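Local atomic coordinates of SidF, inhibitor of growth family, member 3 (Legionella pneumophila subsp. pneumophila, PDB entry 4FYE), a protein that probably removes a phosphate from phosphatidylinositol phosphates, acting as a phosphoinositide phosphatase of Legionella pneumophila. Residues 649-658 and 700-711; 5-13 and 307-315. The protein carries 1 engineered substitution. All blocks are in the same frame, centred on the assembly; numbering follows the deposited sequence.

Contact 1. Residues 649-658 and 700-711. With PO4 (phosphate ion), chain B.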
loop_
_atom_site.group_PDB
_atom_site.type_symbol
_atom_site.label_atom_id
_atom_site.label_comp_id
_atom_site.label_asym_id
_atom_site.label_seq_id
_atom_site.Cartn_x
_atom_site.Cartn_y
_atom_site.Cartn_z
ATOM N N ASN A 649 6.055 5.651 -1.709
ATOM C CA ASN A 649 4.710 5.155 -1.942
ATOM C C ASN A 649 3.770 6.214 -2.482
ATOM O O ASN A 649 2.595 5.967 -2.673
ATOM C CB ASN A 649 4.117 4.533 -0.688
ATOM C CG ASN A 649 3.003 3.571 -1.009
ATOM O OD1 ASN A 649 3.155 2.702 -1.857
ATOM N ND2 ASN A 649 1.868 3.738 -0.352
ATOM N N ASN A 650 4.297 7.401 -2.714
ATOM C CA ASN A 650 3.535 8.468 -3.336
ATOM C C ASN A 650 3.150 8.198 -4.784
ATOM O O ASN A 650 2.086 8.598 -5.229
ATOM C CB ASN A 650 4.263 9.801 -3.208
ATOM C CG ASN A 650 4.191 10.361 -1.810
ATOM O OD1 ASN A 650 3.194 10.197 -1.121
ATOM N ND2 ASN A 650 5.253 11.017 -1.382
ATOM N N ASP A 651 4.045 7.572 -5.534
ATOM C CA ASP A 651 3.870 7.505 -6.971
ATOM C C ASP A 651 3.578 6.138 -7.580
ATOM O O ASP A 651 2.448 5.853 -7.923
ATOM C CB ASP A 651 5.068 8.160 -7.647
ATOM C CG ASP A 651 5.528 9.403 -6.916
ATOM O OD1 ASP A 651 4.779 10.394 -6.893
ATOM O OD2 ASP A 651 6.634 9.390 -6.351
ATOM N N ARG A 652 4.592 5.297 -7.718
ATOM C CA ARG A 652 4.415 4.010 -8.382
ATOM C C ARG A 652 3.446 3.090 -7.656
ATOM O O ARG A 652 2.632 2.428 -8.272
ATOM C CB ARG A 652 5.758 3.309 -8.560
ATOM C CG ARG A 652 6.448 3.617 -9.870
ATOM C CD ARG A 652 7.902 3.202 -9.837
ATOM N NE ARG A 652 8.557 3.612 -8.606
ATOM C CZ ARG A 652 9.838 3.403 -8.344
ATOM N NH1 ARG A 652 10.599 2.786 -9.222
ATOM N NH2 ARG A 652 10.355 3.811 -7.203
ATOM N N GLY A 653 3.548 3.067 -6.338
ATOM C CA GLY A 653 2.694 2.213 -5.473
ATOM C C GLY A 653 1.243 2.614 -5.501
ATOM O O GLY A 653 0.340 1.755 -5.523
ATOM N N GLN A 654 0.987 3.917 -5.517
ATOM C CA GLN A 654 -0.387 4.419 -5.700
ATOM C C GLN A 654 -1.042 3.959 -7.009
ATOM O O GLN A 654 -2.274 3.708 -7.056
ATOM C CB GLN A 654 -0.415 5.972 -5.745
ATOM C CG GLN A 654 -0.170 6.623 -4.403
ATOM C CD GLN A 654 -0.988 5.927 -3.342
ATOM O OE1 GLN A 654 -2.201 6.030 -3.315
ATOM N NE2 GLN A 654 -0.324 5.167 -2.499
ATOM N N ARG A 655 -0.259 3.928 -8.076
ATOM C CA ARG A 655 -0.801 3.496 -9.335
ATOM C C ARG A 655 -1.090 1.968 -9.323
ATOM O O ARG A 655 -2.063 1.509 -9.924
ATOM C CB ARG A 655 0.108 3.813 -10.526
ATOM C CG ARG A 655 0.673 5.213 -10.770
ATOM C CD ARG A 655 -0.146 6.536 -10.748
ATOM N NE ARG A 655 -1.341 6.612 -11.487
ATOM C CZ ARG A 655 -1.753 7.609 -12.302
ATOM N NH1 ARG A 655 -1.048 8.679 -12.582
ATOM N NH2 ARG A 655 -2.966 7.508 -12.869
ATOM N N LEU A 656 -0.248 1.178 -8.650
ATOM C CA LEU A 656 -0.573 -0.195 -8.488
ATOM C C LEU A 656 -1.873 -0.273 -7.626
ATOM O O LEU A 656 -2.796 -1.043 -7.981
ATOM C CB LEU A 656 0.597 -0.944 -7.844
ATOM C CG LEU A 656 0.270 -2.413 -7.631
ATOM C CD1 LEU A 656 0.052 -3.285 -8.919
ATOM C CD2 LEU A 656 1.360 -2.929 -6.746
ATOM N N ALA A 657 -1.971 0.509 -6.532
ATOM C CA ALA A 657 -3.210 0.455 -5.707
ATOM C C ALA A 657 -4.455 0.802 -6.540
ATOM O O ALA A 657 -5.543 0.203 -6.345
ATOM C CB ALA A 657 -3.105 1.342 -4.455
ATOM N N GLN A 658 -4.289 1.706 -7.522
ATOM C CA GLN A 658 -5.383 2.127 -8.397
ATOM C C GLN A 658 -5.826 0.963 -9.286
ATOM O O GLN A 658 -7.014 0.752 -9.516
ATOM C CB GLN A 658 -4.918 3.286 -9.321
ATOM C CG GLN A 658 -5.849 3.547 -10.529
ATOM C CD GLN A 658 -5.472 4.757 -11.487
ATOM O OE1 GLN A 658 -6.133 4.951 -12.540
ATOM N NE2 GLN A 658 -4.447 5.517 -11.169
ATOM N N LEU A 700 -10.593 7.133 -9.937
ATOM C CA LEU A 700 -9.555 6.645 -9.019
ATOM C C LEU A 700 -8.377 7.584 -8.745
ATOM O O LEU A 700 -7.595 7.357 -7.832
ATOM C CB LEU A 700 -9.064 5.284 -9.491
ATOM C CG LEU A 700 -10.280 4.445 -9.862
ATOM C CD1 LEU A 700 -9.821 3.210 -10.616
ATOM C CD2 LEU A 700 -11.036 4.061 -8.595
ATOM N N THR A 701 -8.216 8.684 -9.461
ATOM C CA THR A 701 -7.009 9.517 -9.122
ATOM C C THR A 701 -7.285 10.431 -7.970
ATOM O O THR A 701 -6.363 11.013 -7.336
ATOM C CB THR A 701 -6.513 10.336 -10.295
ATOM O OG1 THR A 701 -7.648 10.611 -11.144
ATOM C CG2 THR A 701 -5.443 9.501 -11.068
ATOM N N THR A 702 -8.544 10.537 -7.627
ATOM C CA THR A 702 -8.874 11.538 -6.638
ATOM C C THR A 702 -8.375 11.224 -5.229
ATOM O O THR A 702 -7.796 12.102 -4.589
ATOM C CB THR A 702 -10.299 12.162 -6.818
ATOM O OG1 THR A 702 -11.151 11.755 -5.794
ATOM C CG2 THR A 702 -10.888 11.841 -8.126
ATOM N N ILE A 703 -8.484 9.962 -4.796
ATOM C CA ILE A 703 -7.920 9.514 -3.509
ATOM C C ILE A 703 -6.392 9.652 -3.520
ATOM O O ILE A 703 -5.831 9.980 -2.484
ATOM C CB ILE A 703 -8.388 8.065 -3.118
ATOM C CG1 ILE A 703 -8.264 7.806 -1.615
ATOM C CG2 ILE A 703 -7.629 6.946 -3.861
ATOM C CD1 ILE A 703 -9.344 8.472 -0.821
ATOM N N GLN A 704 -5.735 9.462 -4.692
ATOM C CA GLN A 704 -4.308 9.611 -4.810
ATOM C C GLN A 704 -3.909 11.060 -4.579
ATOM O O GLN A 704 -2.937 11.314 -3.914
ATOM C CB GLN A 704 -3.785 9.158 -6.203
ATOM C CG GLN A 704 -4.039 7.693 -6.458
ATOM C CD GLN A 704 -3.601 7.279 -7.843
ATOM O OE1 GLN A 704 -4.367 6.624 -8.571
ATOM N NE2 GLN A 704 -2.372 7.658 -8.226
ATOM N N ALA A 705 -4.674 12.015 -5.089
ATOM C CA ALA A 705 -4.226 13.378 -4.912
ATOM C C ALA A 705 -4.414 13.807 -3.457
ATOM O O ALA A 705 -3.599 14.584 -2.908
ATOM C CB ALA A 705 -4.904 14.324 -5.879
ATOM N N LEU A 706 -5.439 13.247 -2.820
ATOM C CA LEU A 706 -5.686 13.500 -1.382
ATOM C C LEU A 706 -4.595 12.935 -0.499
ATOM O O LEU A 706 -4.094 13.619 0.363
ATOM C CB LEU A 706 -6.973 12.794 -0.965
ATOM C CG LEU A 706 -8.216 13.638 -0.931
ATOM C CD1 LEU A 706 -9.223 12.970 -0.000
ATOM C CD2 LEU A 706 -7.829 15.001 -0.323
ATOM N N HIS A 707 -4.268 11.650 -0.739
ATOM C CA HIS A 707 -3.199 10.936 -0.059
ATOM C C HIS A 707 -1.922 11.706 -0.237
ATOM O O HIS A 707 -1.269 11.965 0.754
ATOM C CB HIS A 707 -3.138 9.483 -0.537
ATOM C CG HIS A 707 -1.801 8.816 -0.365
ATOM N ND1 HIS A 707 -1.528 8.004 0.681
ATOM C CD2 HIS A 707 -0.642 8.864 -1.142
ATOM C CE1 HIS A 707 -0.247 7.577 0.596
ATOM N NE2 HIS A 707 0.301 8.108 -0.513
ATOM N N HIS A 708 -1.585 12.136 -1.472
ATOM C CA HIS A 708 -0.363 12.925 -1.712
ATOM C C HIS A 708 -0.313 14.231 -0.933
ATOM O O HIS A 708 0.754 14.677 -0.463
ATOM C CB HIS A 708 -0.185 13.178 -3.226
ATOM C CG HIS A 708 1.241 13.550 -3.639
ATOM N ND1 HIS A 708 1.755 14.831 -3.510
ATOM C CD2 HIS A 708 2.236 12.791 -4.224
ATOM C CE1 HIS A 708 3.025 14.854 -3.966
ATOM N NE2 HIS A 708 3.313 13.620 -4.440
ATOM N N THR A 709 -1.462 14.878 -0.790
ATOM C CA THR A 709 -1.532 16.135 -0.056
ATOM C C THR A 709 -1.212 15.912 1.426
ATOM O O THR A 709 -0.352 16.595 1.990
ATOM C CB THR A 709 -2.894 16.816 -0.275
ATOM O OG1 THR A 709 -3.047 17.002 -1.688
ATOM C CG2 THR A 709 -2.940 18.191 0.403
ATOM N N ALA A 710 -1.900 14.971 2.033
ATOM C CA ALA A 710 -1.593 14.506 3.406
ATOM C C ALA A 710 -0.128 14.088 3.610
ATOM O O ALA A 710 0.440 14.305 4.667
ATOM C CB ALA A 710 -2.499 13.335 3.777
ATOM N N ASN A 711 0.495 13.512 2.604
ATOM C CA ASN A 711 1.883 13.174 2.772
ATOM C C ASN A 711 2.824 14.283 2.520
ATOM O O ASN A 711 3.865 14.277 3.131
ATOM C CB ASN A 711 2.329 12.036 1.854
ATOM C CG ASN A 711 2.012 10.678 2.409
ATOM O OD1 ASN A 711 1.524 10.544 3.530
ATOM N ND2 ASN A 711 2.252 9.660 1.610
HETATM P P PO4 B . 7.836 6.254 -5.870
HETATM O O1 PO4 B . 7.431 5.661 -7.224
HETATM O O2 PO4 B . 9.002 5.475 -5.273
HETATM O O3 PO4 B . 8.303 7.717 -5.909
HETATM O O4 PO4 B . 6.638 6.179 -4.904
#
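The phosphate-binding P-loop of a CX5R-type phosphatase meets helix 701-711 here: N650, inside the loop, takes a hydrogen bond from N711, while R652 ends the motif and starts helix 652-658. S646 stands where the motif has its cysteine, consistent with the chain's one engineered substitution. The bound phosphate, probably from the crystallisation liquor, is held by backbone and arginine. D651 N reaches its O4 at 3.0 Å and R652 N its O1 at 2.9 Å. The R652 side chain, bent at chi3, returns to the same ion, with NE on O1 (2.7 Å) and NH2 on O2, which lies in the guanidinium plane. S646 OG and K647 N add two more.

Behind the loop, the two helices run nearly antiparallel, 149° between axes 10.3 Å apart, with polar side chains filling the seam. The Q654 amide lies almost flat on one face of the H707 ring, planes 13° apart, its NE2 offset toward the rim. Two bonds fix that amide: NE2 donates to N649 O (3.0 Å), tying the helix back to the P-loop, and OE1 meets Y204 OH. Further along, the Q704 amide end stands over one face of the R655 guanidinium, turned steeply to it; R655 pairs with D729 and F727 (cation-pi). At the far end Q658 CG packs on L700 CB at 3.8 Å.

H708 CD2 lies 3.8 Å from N650 CB, its ND1 held by V714 O. N711 ND2 approaches N650 OD1 at 2.9 Å in a nearly straight bond (173°), the donor tilted from the carbonyl plane.

Contact 2. Residues 5-13 and 307-315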
loop_
_atom_site.group_PDB
_atom_site.type_symbol
_atom_site.label_atom_id
_atom_site.label_comp_id
_atom_site.label_asym_id
_atom_site.label_seq_id
_atom_site.Cartn_x
_atom_site.Cartn_y
_atom_site.Cartn_z
ATOM N N ILE A 5 -9.056 3.217 18.455
ATOM C CA ILE A 5 -10.173 2.227 18.324
ATOM C C ILE A 5 -9.677 0.820 17.999
ATOM O O ILE A 5 -8.804 0.611 17.132
ATOM C CB ILE A 5 -11.258 2.640 17.276
ATOM C CG1 ILE A 5 -10.683 2.646 15.835
ATOM C CG2 ILE A 5 -11.932 3.954 17.687
ATOM C CD1 ILE A 5 -11.692 2.322 14.764
ATOM N N THR A 6 -10.254 -0.137 18.719
ATOM C CA THR A 6 -10.052 -1.560 18.459
ATOM C C THR A 6 -11.433 -2.127 18.115
ATOM O O THR A 6 -11.931 -3.106 18.695
ATOM C CB THR A 6 -9.364 -2.250 19.646
ATOM O OG1 THR A 6 -10.193 -2.145 20.812
ATOM C CG2 THR A 6 -8.042 -1.554 19.929
ATOM N N GLU A 7 -12.035 -1.443 17.150
ATOM C CA GLU A 7 -13.375 -1.691 16.685
ATOM C C GLU A 7 -13.307 -2.509 15.411
ATOM O O GLU A 7 -12.328 -2.525 14.699
ATOM C CB GLU A 7 -14.069 -0.345 16.420
ATOM C CG GLU A 7 -15.558 -0.404 16.127
ATOM C CD GLU A 7 -16.375 -0.893 17.310
ATOM O OE1 GLU A 7 -16.669 -2.116 17.329
ATOM O OE2 GLU A 7 -16.710 -0.056 18.203
ATOM N N ASN A 8 -14.383 -3.193 15.137
ATOM C CA ASN A 8 -14.501 -4.012 13.976
ATOM C C ASN A 8 -14.409 -3.098 12.743
ATOM O O ASN A 8 -14.994 -2.034 12.737
ATOM C CB ASN A 8 -15.838 -4.720 14.067
ATOM C CG ASN A 8 -16.160 -5.480 12.841
ATOM O OD1 ASN A 8 -15.777 -6.640 12.707
ATOM N ND2 ASN A 8 -16.839 -4.839 11.913
ATOM N N ILE A 9 -13.650 -3.509 11.723
ATOM C CA ILE A 9 -13.416 -2.680 10.559
ATOM C C ILE A 9 -14.750 -2.276 9.892
ATOM O O ILE A 9 -14.969 -1.090 9.608
ATOM C CB ILE A 9 -12.448 -3.393 9.585
ATOM C CG1 ILE A 9 -11.293 -2.481 9.147
ATOM C CG2 ILE A 9 -13.134 -4.237 8.491
ATOM C CD1 ILE A 9 -11.615 -1.082 8.735
ATOM N N GLU A 10 -15.657 -3.239 9.694
ATOM C CA GLU A 10 -16.899 -2.939 9.055
ATOM C C GLU A 10 -17.675 -1.918 9.861
ATOM O O GLU A 10 -18.251 -0.977 9.264
ATOM C CB GLU A 10 -17.780 -4.177 8.817
ATOM C CG GLU A 10 -18.958 -3.815 7.926
ATOM C CD GLU A 10 -20.035 -4.903 7.721
ATOM O OE1 GLU A 10 -21.251 -4.534 7.597
ATOM O OE2 GLU A 10 -19.673 -6.112 7.664
ATOM N N THR A 11 -17.725 -2.060 11.195
ATOM C CA THR A 11 -18.565 -1.108 11.920
ATOM C C THR A 11 -17.904 0.279 11.840
ATOM O O THR A 11 -18.539 1.279 11.527
ATOM C CB THR A 11 -18.945 -1.510 13.369
ATOM O OG1 THR A 11 -18.018 -0.907 14.262
ATOM C CG2 THR A 11 -18.977 -3.022 13.595
ATOM N N TYR A 12 -16.612 0.335 12.069
ATOM C CA TYR A 12 -15.919 1.579 11.801
ATOM C C TYR A 12 -16.158 2.220 10.413
ATOM O O TYR A 12 -16.461 3.414 10.319
ATOM C CB TYR A 12 -14.449 1.440 12.059
ATOM C CG TYR A 12 -13.689 2.740 12.068
ATOM C CD1 TYR A 12 -14.149 3.876 12.762
ATOM C CD2 TYR A 12 -12.480 2.827 11.437
ATOM C CE1 TYR A 12 -13.408 5.064 12.798
ATOM C CE2 TYR A 12 -11.720 3.987 11.482
ATOM C CZ TYR A 12 -12.181 5.097 12.156
ATOM O OH TYR A 12 -11.392 6.231 12.127
ATOM N N VAL A 13 -16.055 1.453 9.345
ATOM C CA VAL A 13 -16.220 2.023 7.992
ATOM C C VAL A 13 -17.642 2.590 7.836
ATOM O O VAL A 13 -17.864 3.657 7.192
ATOM C CB VAL A 13 -15.971 0.924 6.960
ATOM C CG1 VAL A 13 -16.478 1.338 5.601
ATOM C CG2 VAL A 13 -14.475 0.471 6.977
ATOM N N GLN A 307 -3.153 -6.901 13.959
ATOM C CA GLN A 307 -4.260 -5.969 14.361
ATOM C C GLN A 307 -5.305 -5.963 13.260
ATOM O O GLN A 307 -6.479 -5.941 13.574
ATOM C CB GLN A 307 -3.771 -4.490 14.657
ATOM C CG GLN A 307 -4.710 -3.654 15.582
ATOM C CD GLN A 307 -4.644 -4.019 17.086
ATOM O OE1 GLN A 307 -3.566 -4.073 17.699
ATOM N NE2 GLN A 307 -5.801 -4.235 17.701
ATOM N N ARG A 308 -4.905 -5.938 11.975
ATOM C CA ARG A 308 -5.910 -5.946 10.900
ATOM C C ARG A 308 -6.769 -7.259 11.087
ATOM O O ARG A 308 -7.987 -7.237 11.016
ATOM C CB ARG A 308 -5.279 -5.884 9.482
ATOM C CG ARG A 308 -6.263 -6.274 8.355
ATOM C CD ARG A 308 -5.831 -5.944 6.854
ATOM N NE ARG A 308 -5.550 -7.218 6.420
ATOM C CZ ARG A 308 -6.168 -7.994 5.576
ATOM N NH1 ARG A 308 -7.058 -7.599 4.661
ATOM N NH2 ARG A 308 -5.653 -9.190 5.569
ATOM N N GLN A 309 -6.105 -8.368 11.402
ATOM C CA GLN A 309 -6.766 -9.621 11.489
ATOM C C GLN A 309 -7.786 -9.554 12.614
ATOM O O GLN A 309 -8.892 -10.013 12.432
ATOM C CB GLN A 309 -5.732 -10.727 11.690
ATOM C CG GLN A 309 -6.275 -12.135 11.568
ATOM C CD GLN A 309 -5.171 -13.177 11.516
ATOM O OE1 GLN A 309 -4.922 -13.852 12.496
ATOM N NE2 GLN A 309 -4.476 -13.267 10.374
ATOM N N ILE A 310 -7.452 -8.949 13.758
ATOM C CA ILE A 310 -8.422 -8.766 14.824
ATOM C C ILE A 310 -9.628 -7.849 14.371
ATOM O O ILE A 310 -10.825 -8.154 14.682
ATOM C CB ILE A 310 -7.764 -8.247 16.137
ATOM C CG1 ILE A 310 -7.179 -9.363 17.029
ATOM C CG2 ILE A 310 -8.821 -7.625 17.054
ATOM C CD1 ILE A 310 -6.146 -10.256 16.448
ATOM N N ASP A 311 -9.327 -6.748 13.656
ATOM C CA ASP A 311 -10.343 -5.810 13.131
ATOM C C ASP A 311 -11.353 -6.523 12.247
ATOM O O ASP A 311 -12.490 -6.079 12.117
ATOM C CB ASP A 311 -9.695 -4.810 12.137
ATOM C CG ASP A 311 -8.793 -3.835 12.792
ATOM O OD1 ASP A 311 -8.666 -3.937 14.059
ATOM O OD2 ASP A 311 -8.203 -2.981 12.033
ATOM N N ARG A 312 -10.875 -7.507 11.496
ATOM C CA ARG A 312 -11.730 -8.212 10.576
ATOM C C ARG A 312 -12.579 -9.257 11.295
ATOM O O ARG A 312 -13.346 -9.931 10.652
ATOM C CB ARG A 312 -10.914 -8.829 9.448
ATOM C CG ARG A 312 -10.477 -7.722 8.505
ATOM C CD ARG A 312 -9.297 -7.969 7.576
ATOM N NE ARG A 312 -9.353 -9.212 6.803
ATOM C CZ ARG A 312 -10.195 -9.370 5.802
ATOM N NH1 ARG A 312 -11.013 -8.373 5.510
ATOM N NH2 ARG A 312 -10.199 -10.466 5.088
ATOM N N MET A 313 -12.460 -9.396 12.605
ATOM C CA MET A 313 -13.418 -10.247 13.322
ATOM C C MET A 313 -14.545 -9.530 14.049
ATOM O O MET A 313 -14.342 -8.533 14.781
ATOM C CB MET A 313 -12.692 -11.183 14.260
ATOM C CG MET A 313 -11.764 -12.057 13.412
ATOM S SD MET A 313 -10.955 -13.369 14.289
ATOM C CE MET A 313 -9.886 -12.369 15.240
ATOM N N THR A 314 -15.749 -10.046 13.839
ATOM C CA THR A 314 -16.903 -9.508 14.542
ATOM C C THR A 314 -16.769 -10.055 15.908
ATOM O O THR A 314 -16.040 -11.032 16.156
ATOM C CB THR A 314 -18.228 -9.969 13.882
ATOM O OG1 THR A 314 -18.413 -11.392 14.078
ATOM C CG2 THR A 314 -18.118 -9.722 12.351
ATOM N N ASN A 315 -17.501 -9.448 16.804
ATOM C CA ASN A 315 -17.772 -10.062 18.097
ATOM C C ASN A 315 -18.226 -11.531 18.083
ATOM O O ASN A 315 -17.691 -12.322 18.858
ATOM C CB ASN A 315 -18.691 -9.175 18.927
ATOM C CG ASN A 315 -17.985 -7.898 19.398
ATOM O OD1 ASN A 315 -16.991 -7.445 18.799
ATOM N ND2 ASN A 315 -18.499 -7.305 20.455
#
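One face of the R312 guanidinium is covered by R308 NH1, 3.5 Å above the plane, and R312 NE in turn sits over a face of the R308 guanidinium; both overlaps are offset toward the rim. The pair shares D265 as a salt-bridge partner, and R312 also binds D639, so the two neighbouring guanidinium groups are probably well compensated. R312 meets the N-terminal segment through its aliphatic part, CG lying 4.4 Å from I9 CG2. Within 5-13, the Y12 ring has CD1 of the poorly ordered I5 over the centre of one face, and its OH is bonded to D43.

Where the segments join, the start of helix 9-13 abuts the end of helix 307-311. I9 N donates to D311 O at 2.8 Å, nearly straight at 171°, with N8 CA making a CA-H...O contact to the same carbonyl at 3.4 Å. N8 occupies the N-cap position; its CG, anti to the backbone N (chi1 173°), carries the amide in beside the D311 and M313 carbonyls and T314. Beside the bond, I9 CB packs on D311 CB at 4.0 Å, while the D311 carboxylate turns to R248. At the edge of the contact, T6 CG2 touches the end of Q307, whose NE2 bonds Q397 O.

Pairing an amide from a helix's first turn with a carbonyl from another helix's last turn brings opposite partial charges together, which would strengthen this one backbone bond.

Contact 1 and contact 2 do not touch: their centres are 24 Å apart and their nearest atoms about 12 Å. Strand 199-206 serves both. Its I202 and Y204 meet side chains of contact 1, whereas F201, M203 and I205 meet those of contact 2; this alternation is consistent with the two contacts lying on opposite faces of the six-stranded mixed sheet. Contact 1 carries the P-loop and its phosphate and lies 10 Å from the centre of the chain. Contact 2, with its centre 19 Å out, fastens the N-terminal residues to the end of helix 284-311.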